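Local coordinates for CigR Protein (Salmonella enterica subsp. enterica serovar Typhimurium, PDB 4EW5) that is of unknown molecular function but is a putative inner membrane protein of Salmonella, represented here by its C-terminal domain, at residues A[31-35]-A[76-80]; A[69-73]-A[83-87]. One frame throughout, in Å; residues are numbered along the deposited sequence.

In the fold
Both contacts bear on one beta hairpin, strands 72-77 and 80-85, and they meet it at different ends, with centres about 19 Å apart. Interaction 1 lays a loop that follows helix 11-26 against the turn of the hairpin; it depends on side-chain packing, one weak side-chain hydrogen bond and a shared water. Interaction 2 lies at the open end, where the two strands pair with each other through backbone hydrogen bonds and the second subunit comes close. Each is partly buried: Leu35, Ile76 and Asp79 are buried in the first, Tyr69, Leu83 and Ile84 in the second, while Ser34 and Leu86 lie near the surface. Val77 and Ile84 touch between them.

Interaction 1 of 2, residues A[31-35]-A[76-80]; sequences GYQSL and IVGDN
Tyr32 CG stands anti to its own carbonyl carbon (chi1 -75°), which carries the ring to Ile76, whose two branches divide the work: CG2 approaches Tyr32 CD2 at 3.7 Å, and CD1 reaches farther along the ring to lie 3.6 Å from Tyr32 OH. The two side chains cross at about a right angle. Leu35 takes a similar first torsion, -68°, which brings its CG to 3.8 Å from Gly78 CA, while CD2 rests 4.0 Å from Val77 CG1 and CD1 touches the amide nitrogen of Asn80. A branched aliphatic end suits this place because it can meet a backbone, a valine methyl and an amide together. Gly78 suits its own place twice over: its phi is positive, and its bare CA lets Leu35 CG pack directly on it.

Residues 76-80 form the tight end of a beta hairpin. Val77 to Asn80 make a type II' turn between strands 72-77 and 80-85, closed by backbone hydrogen bonds in both directions between Val77 and Asn80, and the loop 31-35 packs against it. Phe99 adds its ring to Tyr32 and touches Ile76, so an aromatic and aliphatic cluster flanks this turn.

The polar part lies on Asp79. Its two oxygens have separate tasks: OD2 accepts a weak hydrogen bond from Ser34 OG, 3.5 Å away, and OD1 accepts one from a water at 3.1 Å. That water also accepts from Leu35 N at 2.9 Å and from Asn80 ND2, so it ties the loop backbone to both polar residues of the turn. Asn80 OD1 is turned to Gly97 N and Asn96 ND2, which leaves the amide nitrogen to meet the water. Asp100 brings a second carboxylate close to Asp79 OD2, which would probably raise the pKa of one of the pair.

Interaction 2 of 2, residues A[69-73]-A[83-87]; sequences YPGYE and LIALS
Backbone hydrogen bonds join Glu73 to Ile84 in both directions: Glu73 N donates to Ile84 O at 2.9 Å, and Ile84 N returns the bond to Glu73 O. A third, nearly straight bond (170° at the hydrogen) runs from Leu86 N to Gly71 O, its donor well above the carbonyl plane. A water donates to Gly71 O and to Leu86 O, bridging segments 69-73 and 83-87 just beyond the paired strands.

This is the open end of an antiparallel hairpin in which Glu73 and Ile84 make a hydrogen-bonded pair and Tyr72 and Ala85 a non-hydrogen-bonded one. A type II turn from Tyr69 to Tyr72 leads into the first strand; Gly71 suits it through its positive phi.

Among the apolar contacts, Tyr72 lays CE2 3.7 Å from Ala85 CB, a methyl small enough to let CD2 come 3.5 Å from Ala85 CA as well. Leu83, its CG anti to the backbone N (chi1 -175°), divides its methyls: CD1 meets Tyr72 CB at 3.8 Å and CD2 meets Tyr69 CD2 at 3.7 Å. Pro8 of the second subunit packs on Tyr72 and Leu83, and Tyr69 OH hydrogen-bonds Asp14 OD2 of that subunit.

Interaction 1 of 2, residues A[31-35]-A[76-80]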
loop_
_atom_site.group_PDB
_atom_site.type_symbol
_atom_site.label_atom_id
_atom_site.label_comp_id
_atom_site.label_asym_id
_atom_site.label_seq_id
_atom_site.Cartn_x
_atom_site.Cartn_y
_atom_site.Cartn_z
ATOM N N GLY A 31 -18.638 5.732 -8.485
ATOM C CA GLY A 31 -19.506 5.779 -9.618
ATOM C C GLY A 31 -18.964 6.629 -10.720
ATOM O O GLY A 31 -19.723 7.036 -11.599
ATOM N N TYR A 32 -17.672 6.858 -10.729
ATOM C CA TYR A 32 -17.057 7.703 -11.752
ATOM C C TYR A 32 -16.962 6.936 -13.039
ATOM O O TYR A 32 -16.850 5.737 -13.046
ATOM C CB TYR A 32 -15.694 8.146 -11.386
ATOM C CG TYR A 32 -15.641 9.199 -10.357
ATOM C CD1 TYR A 32 -16.118 8.953 -9.069
ATOM C CD2 TYR A 32 -15.148 10.433 -10.645
ATOM C CE1 TYR A 32 -16.034 9.923 -8.105
ATOM C CE2 TYR A 32 -15.102 11.416 -9.697
ATOM C CZ TYR A 32 -15.537 11.125 -8.416
ATOM O OH TYR A 32 -15.509 12.091 -7.485
ATOM N N GLN A 33 -17.086 7.643 -14.150
ATOM C CA GLN A 33 -17.019 6.996 -15.445
ATOM C C GLN A 33 -15.577 6.637 -15.791
ATOM O O GLN A 33 -14.659 7.453 -15.615
ATOM C CB GLN A 33 -17.579 7.928 -16.514
ATOM C CG GLN A 33 -17.741 7.264 -17.873
ATOM C CD GLN A 33 -18.649 8.069 -18.772
ATOM O OE1 GLN A 33 -19.828 8.272 -18.448
ATOM N NE2 GLN A 33 -18.123 8.514 -19.924
ATOM N N SER A 34 -15.417 5.454 -16.362
ATOM C CA SER A 34 -14.125 4.989 -16.845
ATOM C C SER A 34 -13.736 5.771 -18.060
ATOM O O SER A 34 -14.576 6.365 -18.707
ATOM C CB SER A 34 -14.248 3.519 -17.260
ATOM O OG SER A 34 -15.040 2.805 -16.317
ATOM N N LEU A 35 -12.450 5.705 -18.366
ATOM C CA LEU A 35 -11.835 6.365 -19.490
ATOM C C LEU A 35 -12.413 5.731 -20.723
ATOM O O LEU A 35 -12.876 4.582 -20.681
ATOM C CB LEU A 35 -10.319 6.147 -19.434
ATOM C CG LEU A 35 -9.572 6.849 -18.290
ATOM C CD1 LEU A 35 -8.255 6.149 -17.768
ATOM C CD2 LEU A 35 -9.360 8.281 -18.797
ATOM N N ILE A 76 -8.117 12.251 -9.897
ATOM C CA ILE A 76 -9.056 11.261 -10.387
ATOM C C ILE A 76 -9.000 11.310 -11.933
ATOM O O ILE A 76 -9.295 12.337 -12.547
ATOM C CB ILE A 76 -10.468 11.580 -9.942
ATOM C CG1 ILE A 76 -10.540 11.827 -8.377
ATOM C CG2 ILE A 76 -11.462 10.458 -10.336
ATOM C CD1 ILE A 76 -11.975 12.174 -7.912
ATOM N N VAL A 77 -8.701 10.171 -12.529
ATOM C CA VAL A 77 -8.566 10.016 -13.991
ATOM C C VAL A 77 -9.441 8.841 -14.363
ATOM O O VAL A 77 -9.166 7.727 -13.937
ATOM C CB VAL A 77 -7.106 9.739 -14.351
ATOM C CG1 VAL A 77 -6.953 9.498 -15.856
ATOM C CG2 VAL A 77 -6.277 10.915 -13.923
ATOM N N GLY A 78 -10.599 9.110 -14.990
ATOM C CA GLY A 78 -11.568 8.064 -15.270
ATOM C C GLY A 78 -12.080 7.648 -13.906
ATOM O O GLY A 78 -12.519 8.509 -13.091
ATOM N N ASP A 79 -12.027 6.357 -13.636
ATOM C CA ASP A 79 -12.338 5.866 -12.254
ATOM C C ASP A 79 -11.096 5.430 -11.445
ATOM O O ASP A 79 -11.222 4.695 -10.464
ATOM C CB ASP A 79 -13.421 4.823 -12.258
ATOM C CG ASP A 79 -13.042 3.560 -13.013
ATOM O OD1 ASP A 79 -11.929 3.543 -13.591
ATOM O OD2 ASP A 79 -13.874 2.636 -13.022
ATOM N N ASN A 80 -9.936 5.943 -11.829
ATOM C CA ASN A 80 -8.651 5.547 -11.225
ATOM C C ASN A 80 -8.054 6.632 -10.377
ATOM O O ASN A 80 -8.310 7.864 -10.595
ATOM C CB ASN A 80 -7.704 5.210 -12.334
ATOM C CG ASN A 80 -8.316 4.194 -13.334
ATOM O OD1 ASN A 80 -8.806 3.118 -12.941
ATOM N ND2 ASN A 80 -8.467 4.622 -14.609
HETATM O O HOH W 1 -10.902 4.120 -16.429
#

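Interaction 2 of 2, residues A[69-73]-A[83-87]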
loop_
_atom_site.group_PDB
_atom_site.type_symbol
_atom_site.label_atom_id
_atom_site.label_comp_id
_atom_site.label_asym_id
_atom_site.label_seq_id
_atom_site.Cartn_x
_atom_site.Cartn_y
_atom_site.Cartn_z
ATOM N N TYR A 69 3.904 14.182 -1.944
ATOM C CA TYR A 69 5.221 14.371 -2.571
ATOM C C TYR A 69 5.256 15.704 -3.236
ATOM O O TYR A 69 4.515 15.950 -4.232
ATOM C CB TYR A 69 5.473 13.322 -3.637
ATOM C CG TYR A 69 5.312 11.900 -3.192
ATOM C CD1 TYR A 69 6.364 11.214 -2.579
ATOM C CD2 TYR A 69 4.127 11.216 -3.418
ATOM C CE1 TYR A 69 6.211 9.917 -2.178
ATOM C CE2 TYR A 69 3.941 9.914 -2.988
ATOM C CZ TYR A 69 4.967 9.239 -2.408
ATOM O OH TYR A 69 4.744 7.930 -1.983
ATOM N N PRO A 70 6.071 16.635 -2.684
ATOM C CA PRO A 70 6.154 17.960 -3.227
ATOM C C PRO A 70 6.432 17.865 -4.712
ATOM O O PRO A 70 7.278 17.085 -5.117
ATOM C CB PRO A 70 7.332 18.547 -2.481
ATOM C CG PRO A 70 7.186 17.934 -1.121
ATOM C CD PRO A 70 6.783 16.524 -1.397
ATOM N N GLY A 71 5.713 18.637 -5.510
ATOM C CA GLY A 71 5.818 18.579 -6.962
ATOM C C GLY A 71 4.983 17.554 -7.664
ATOM O O GLY A 71 5.070 17.390 -8.915
ATOM N N TYR A 72 4.099 16.905 -6.922
ATOM C CA TYR A 72 3.158 15.872 -7.526
ATOM C C TYR A 72 1.797 16.045 -6.854
ATOM O O TYR A 72 1.735 16.542 -5.712
ATOM C CB TYR A 72 3.644 14.467 -7.191
ATOM C CG TYR A 72 5.032 14.126 -7.753
ATOM C CD1 TYR A 72 6.181 14.602 -7.139
ATOM C CD2 TYR A 72 5.181 13.406 -8.973
ATOM C CE1 TYR A 72 7.439 14.428 -7.710
ATOM C CE2 TYR A 72 6.434 13.169 -9.514
ATOM C CZ TYR A 72 7.551 13.696 -8.867
ATOM O OH TYR A 72 8.772 13.442 -9.364
ATOM N N GLU A 73 0.736 15.565 -7.496
ATOM C CA GLU A 73 -0.581 15.625 -6.899
ATOM C C GLU A 73 -1.405 14.442 -7.344
ATOM O O GLU A 73 -1.288 13.973 -8.479
ATOM C CB GLU A 73 -1.281 16.885 -7.277
ATOM C CG GLU A 73 -2.586 17.180 -6.580
ATOM C CD GLU A 73 -2.513 17.130 -5.063
ATOM O OE1 GLU A 73 -2.383 16.006 -4.552
ATOM O OE2 GLU A 73 -2.638 18.205 -4.387
ATOM N N LEU A 83 -1.244 9.537 -9.364
ATOM C CA LEU A 83 -0.358 10.538 -8.926
ATOM C C LEU A 83 0.338 11.081 -10.196
ATOM O O LEU A 83 0.934 10.305 -10.977
ATOM C CB LEU A 83 0.744 9.966 -8.056
ATOM C CG LEU A 83 1.728 10.936 -7.388
ATOM C CD1 LEU A 83 1.044 11.843 -6.341
ATOM C CD2 LEU A 83 2.908 10.239 -6.759
ATOM N N ILE A 84 0.395 12.395 -10.292
ATOM C CA ILE A 84 0.837 13.042 -11.535
ATOM C C ILE A 84 1.799 14.149 -11.144
ATOM O O ILE A 84 1.527 14.901 -10.186
ATOM C CB ILE A 84 -0.416 13.607 -12.252
ATOM C CG1 ILE A 84 -1.232 12.459 -12.811
ATOM C CG2 ILE A 84 -0.084 14.511 -13.395
ATOM C CD1 ILE A 84 -2.591 12.865 -13.391
ATOM N N ALA A 85 2.940 14.218 -11.828
ATOM C CA ALA A 85 3.869 15.324 -11.650
ATOM C C ALA A 85 3.244 16.645 -12.100
ATOM O O ALA A 85 2.646 16.749 -13.197
ATOM C CB ALA A 85 5.153 15.081 -12.446
ATOM N N LEU A 86 3.375 17.659 -11.256
ATOM C CA LEU A 86 2.826 18.936 -11.553
ATOM C C LEU A 86 3.556 19.471 -12.760
ATOM O O LEU A 86 4.724 19.212 -12.952
ATOM C CB LEU A 86 2.981 19.921 -10.389
ATOM C CG LEU A 86 2.054 19.617 -9.190
ATOM C CD1 LEU A 86 2.407 20.659 -8.095
ATOM C CD2 LEU A 86 0.566 19.669 -9.503
ATOM N N SER A 87 2.869 20.253 -13.537
ATOM C CA SER A 87 3.471 20.874 -14.712
ATOM C C SER A 87 3.617 19.882 -15.877
ATOM O O SER A 87 3.019 20.129 -16.931
ATOM C CB SER A 87 4.800 21.569 -14.437
ATOM O OG SER A 87 5.264 22.249 -15.627
HETATM O O HOH W 2 6.147 18.800 -10.903
#